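Local coordinates for protein trehalose-6-phosphate phosphatase (Candida albicans, PDB 5DXI) that belongs to the trehalose-phosphatase family of the HAD clan and holds a magnesium ion and a beryllium trifluoride ion in its active site, at residues 94-97 and 98-101; 118-121 and 122-126. All coordinates share one frame; numbering follows the deposited sequence.

Contact 1 of 2, residues 94-97 and 98-101; sequences MKDI and GSKE
Lys95 and Glu101 meet where the chain doubles back: the lysine CG lies 3.6 Å from the backbone O of Glu101, so aliphatic chain rests on main chain. With CG swung anti to the backbone N (chi1 -171°), Lys95 runs alongside the returning segment, its CD 4.1 Å from Ser99 O. A bend at chi3 then turns the ammonium group off to Glu76, with which it forms a salt bridge. Across the turn only the base of the Asp96 side chain meets Ser99. The Asp96 CB sits 3.6 Å from Ser99 OG, while the aspartate carboxylate heads away from the returning chain. Water 2 closes that gap, donating to Asp96 OD2 at 2.8 Å and lying 3.0 Å from Ser99 OG. OD2 also accepts from the backbone N of Gln207, so two bonds grip this one oxygen. Water 1 links the main chains: it accepts from Asp96 N at 3.0 Å and donates to Glu101 O at 3.1 Å, bridging the two arms of the loop just beyond the end of strand 93-95. Ile97 and Gly98 form the bend, with the isoleucine side chain turned away from the returning chain and packed on Gln63 of strand 62-67 and on Asn83. This is the connection of a beta-hairpin between antiparallel strands 93-95 and 103-104, with a water across its arms, at the edge of the large mixed sheet of the HAD core.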
# COMPACT_ATOMS: atom_id res chain seq x y z
N MET A 94 5.48 -11.47 -1.97
CA MET A 94 4.05 -11.75 -2.20
C MET A 94 3.68 -13.11 -1.64
O MET A 94 4.47 -14.05 -1.73
CB MET A 94 3.71 -11.74 -3.69
CG MET A 94 3.63 -10.42 -4.33
SD MET A 94 3.14 -10.58 -6.07
CE MET A 94 1.38 -10.87 -5.96
N LYS A 95 2.47 -13.24 -1.10
CA LYS A 95 2.00 -14.57 -0.74
C LYS A 95 0.53 -14.74 -1.08
O LYS A 95 -0.35 -14.08 -0.51
CB LYS A 95 2.26 -14.87 0.75
CG LYS A 95 1.96 -16.35 1.09
CD LYS A 95 2.26 -16.72 2.54
CE LYS A 95 1.20 -16.18 3.47
NZ LYS A 95 1.09 -16.98 4.73
N ASP A 96 0.26 -15.62 -2.04
CA ASP A 96 -1.10 -15.94 -2.47
C ASP A 96 -1.94 -16.49 -1.33
O ASP A 96 -1.41 -17.07 -0.37
CB ASP A 96 -1.08 -16.95 -3.62
CG ASP A 96 -0.86 -16.29 -4.96
OD1 ASP A 96 -1.75 -15.52 -5.38
OD2 ASP A 96 0.17 -16.56 -5.62
N ILE A 97 -3.25 -16.32 -1.45
CA ILE A 97 -4.19 -16.76 -0.42
C ILE A 97 -4.08 -18.27 -0.16
O ILE A 97 -4.11 -18.72 1.00
CB ILE A 97 -5.62 -16.38 -0.82
CG1 ILE A 97 -5.74 -14.86 -0.86
CG2 ILE A 97 -6.62 -16.95 0.18
CD1 ILE A 97 -7.11 -14.31 -1.27
N GLY A 98 -3.92 -19.05 -1.21
CA GLY A 98 -3.75 -20.47 -1.00
C GLY A 98 -2.35 -20.87 -0.55
O GLY A 98 -2.18 -21.78 0.26
N SER A 99 -1.34 -20.16 -1.05
CA SER A 99 0.06 -20.54 -0.87
C SER A 99 0.60 -20.63 0.56
O SER A 99 0.08 -20.02 1.50
CB SER A 99 0.96 -19.60 -1.66
OG SER A 99 0.89 -19.92 -3.04
N LYS A 100 1.68 -21.40 0.67
CA LYS A 100 2.28 -21.79 1.93
C LYS A 100 3.58 -21.03 2.14
O LYS A 100 3.99 -20.78 3.26
CB LYS A 100 2.57 -23.31 1.88
CG LYS A 100 1.46 -24.15 1.19
CD LYS A 100 1.60 -24.07 -0.36
CE LYS A 100 0.63 -24.95 -1.14
NZ LYS A 100 1.06 -25.08 -2.56
N GLU A 101 4.15 -20.57 1.04
CA GLU A 101 5.32 -19.71 1.09
C GLU A 101 5.21 -18.47 0.25
O GLU A 101 4.38 -18.37 -0.66
CB GLU A 101 6.62 -20.41 0.71
CG GLU A 101 7.38 -20.96 1.90
CD GLU A 101 8.00 -19.82 2.74
OE1 GLU A 101 8.28 -18.72 2.18
OE2 GLU A 101 8.22 -20.02 3.95
O HOH W 1 2.65 -17.23 -2.94
O HOH W 2 2.25 -18.37 -5.20

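Contact 2 of 2, residues 118-121 and 122-126; sequences DDIF and KYYTE
Helix 113-126 makes its last turns here, packed on strands 132-135 and 140-143 of the four-stranded antiparallel sheet, where Phe121 meets Trp142, and on helix 149-165. Side chains of 118-121 meet those one turn on in 122-126. Lys122 reaches back towards Asp118: its CG lies 3.4 Å from Asp118 O, and the extended chain carries NZ to 4.2 Å from Asp118 OD2, too far for a salt bridge. Water 3 sits beside the pair, accepting from Lys122 NZ at 3.1 Å, its link to Asp118 OD2 weak. The firmer partner of Asp118 is Arg135, which forms a salt bridge with OD1. Two residues on, Ile120 and Tyr124 pair in the same i to i+4 spacing and run alongside each other in the same direction, CG2 of the isoleucine 3.8 Å from CE2 of the tyrosine. Ile120 O approaches the Tyr124 ring at its edge, 3.2 Å from CD2, while the Tyr124 hydroxyl bonds to Glu162. Phe121 O takes two donors from Thr125, the backbone N at 2.8 Å and OG1 at 2.8 Å, from opposite faces of the carbonyl plane. The hydroxyl gets there because OG1 stands beside its own backbone N (chi1 -67°); it comes in 44° out of that plane. Two bonds therefore hold this carbonyl near the helix end, whereas the Asp118-Lys122 attraction acts without direct contact and is probably weaker than the Arg135 salt bridge.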
# COMPACT_ATOMS: atom_id res chain seq x y z
N ASP A 118 22.50 1.58 6.00
CA ASP A 118 22.55 1.34 7.43
C ASP A 118 23.53 2.29 8.11
O ASP A 118 23.19 2.94 9.10
CB ASP A 118 22.94 -0.11 7.71
CG ASP A 118 22.59 -0.57 9.12
OD1 ASP A 118 21.88 0.15 9.85
OD2 ASP A 118 23.03 -1.66 9.50
N ASP A 119 24.74 2.37 7.57
CA ASP A 119 25.78 3.28 8.07
C ASP A 119 25.29 4.72 8.09
O ASP A 119 25.53 5.46 9.04
CB ASP A 119 27.04 3.17 7.22
CG ASP A 119 27.81 1.89 7.49
OD1 ASP A 119 27.45 1.17 8.44
OD2 ASP A 119 28.78 1.60 6.75
N ILE A 120 24.61 5.13 7.03
CA ILE A 120 24.13 6.49 6.95
C ILE A 120 23.03 6.72 7.99
O ILE A 120 23.01 7.76 8.66
CB ILE A 120 23.63 6.82 5.52
CG1 ILE A 120 24.82 6.82 4.56
CG2 ILE A 120 22.90 8.15 5.49
CD1 ILE A 120 24.45 6.89 3.08
N PHE A 121 22.14 5.74 8.15
CA PHE A 121 21.06 5.81 9.13
C PHE A 121 21.62 5.86 10.56
O PHE A 121 21.07 6.54 11.42
CB PHE A 121 20.10 4.62 8.99
CG PHE A 121 19.06 4.79 7.90
CD1 PHE A 121 18.81 6.04 7.35
CD2 PHE A 121 18.32 3.70 7.45
CE1 PHE A 121 17.86 6.20 6.34
CE2 PHE A 121 17.35 3.85 6.45
CZ PHE A 121 17.12 5.10 5.90
N LYS A 122 22.70 5.13 10.81
CA LYS A 122 23.31 5.13 12.14
C LYS A 122 23.82 6.53 12.52
O LYS A 122 23.68 6.96 13.67
CB LYS A 122 24.44 4.11 12.22
CG LYS A 122 23.96 2.68 12.42
CD LYS A 122 25.12 1.70 12.43
CE LYS A 122 24.67 0.32 12.88
NZ LYS A 122 25.70 -0.71 12.57
N TYR A 123 24.40 7.23 11.55
CA TYR A 123 24.85 8.60 11.75
C TYR A 123 23.72 9.54 12.13
O TYR A 123 23.84 10.34 13.07
CB TYR A 123 25.57 9.11 10.50
CG TYR A 123 25.94 10.58 10.55
CD1 TYR A 123 27.13 11.01 11.13
CD2 TYR A 123 25.12 11.54 9.96
CE1 TYR A 123 27.48 12.35 11.16
CE2 TYR A 123 25.46 12.89 9.98
CZ TYR A 123 26.64 13.28 10.58
OH TYR A 123 26.97 14.62 10.60
N TYR A 124 22.61 9.47 11.40
CA TYR A 124 21.51 10.38 11.66
C TYR A 124 20.71 9.95 12.88
O TYR A 124 20.08 10.79 13.52
CB TYR A 124 20.61 10.51 10.42
CG TYR A 124 21.26 11.34 9.34
CD1 TYR A 124 21.18 12.73 9.36
CD2 TYR A 124 21.96 10.74 8.31
CE1 TYR A 124 21.77 13.49 8.39
CE2 TYR A 124 22.56 11.49 7.32
CZ TYR A 124 22.47 12.87 7.37
OH TYR A 124 23.06 13.63 6.39
N THR A 125 20.74 8.67 13.20
CA THR A 125 20.11 8.18 14.42
C THR A 125 20.83 8.76 15.64
O THR A 125 20.21 9.22 16.60
CB THR A 125 20.13 6.63 14.52
OG1 THR A 125 19.29 6.06 13.51
CG2 THR A 125 19.63 6.18 15.87
N GLU A 126 22.16 8.75 15.57
CA GLU A 126 22.99 9.26 16.66
C GLU A 126 22.80 10.77 16.83
O GLU A 126 22.94 11.30 17.93
CB GLU A 126 24.47 8.92 16.40
CG GLU A 126 25.49 9.97 16.84
CD GLU A 126 25.68 10.02 18.35
OE1 GLU A 126 25.54 8.97 19.01
OE2 GLU A 126 25.97 11.13 18.86
O HOH W 3 26.03 -0.57 9.49

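Contact 1 and contact 2 come one after the other along the chain and do not touch: their centres are 35 Å apart and their nearest atoms about 21 Å. Residues 94-101 end strand 93-95 of the HAD core sheet and form the loop leading to strand 103-104. Residues 118-126 lie on a helix packed against the separate four-stranded antiparallel sheet. The two thus sit in different parts of the fold; the magnesium and beryllium trifluoride ions sit at the core, at Asp28, Asp30 and Asp233. The Met94 side chain is about 14 Å from the beryllium trifluoride ion, and that of Phe121 about 10 Å from a bound alpha-D-glucopyranose, so neither contact lines its nearer ligand directly.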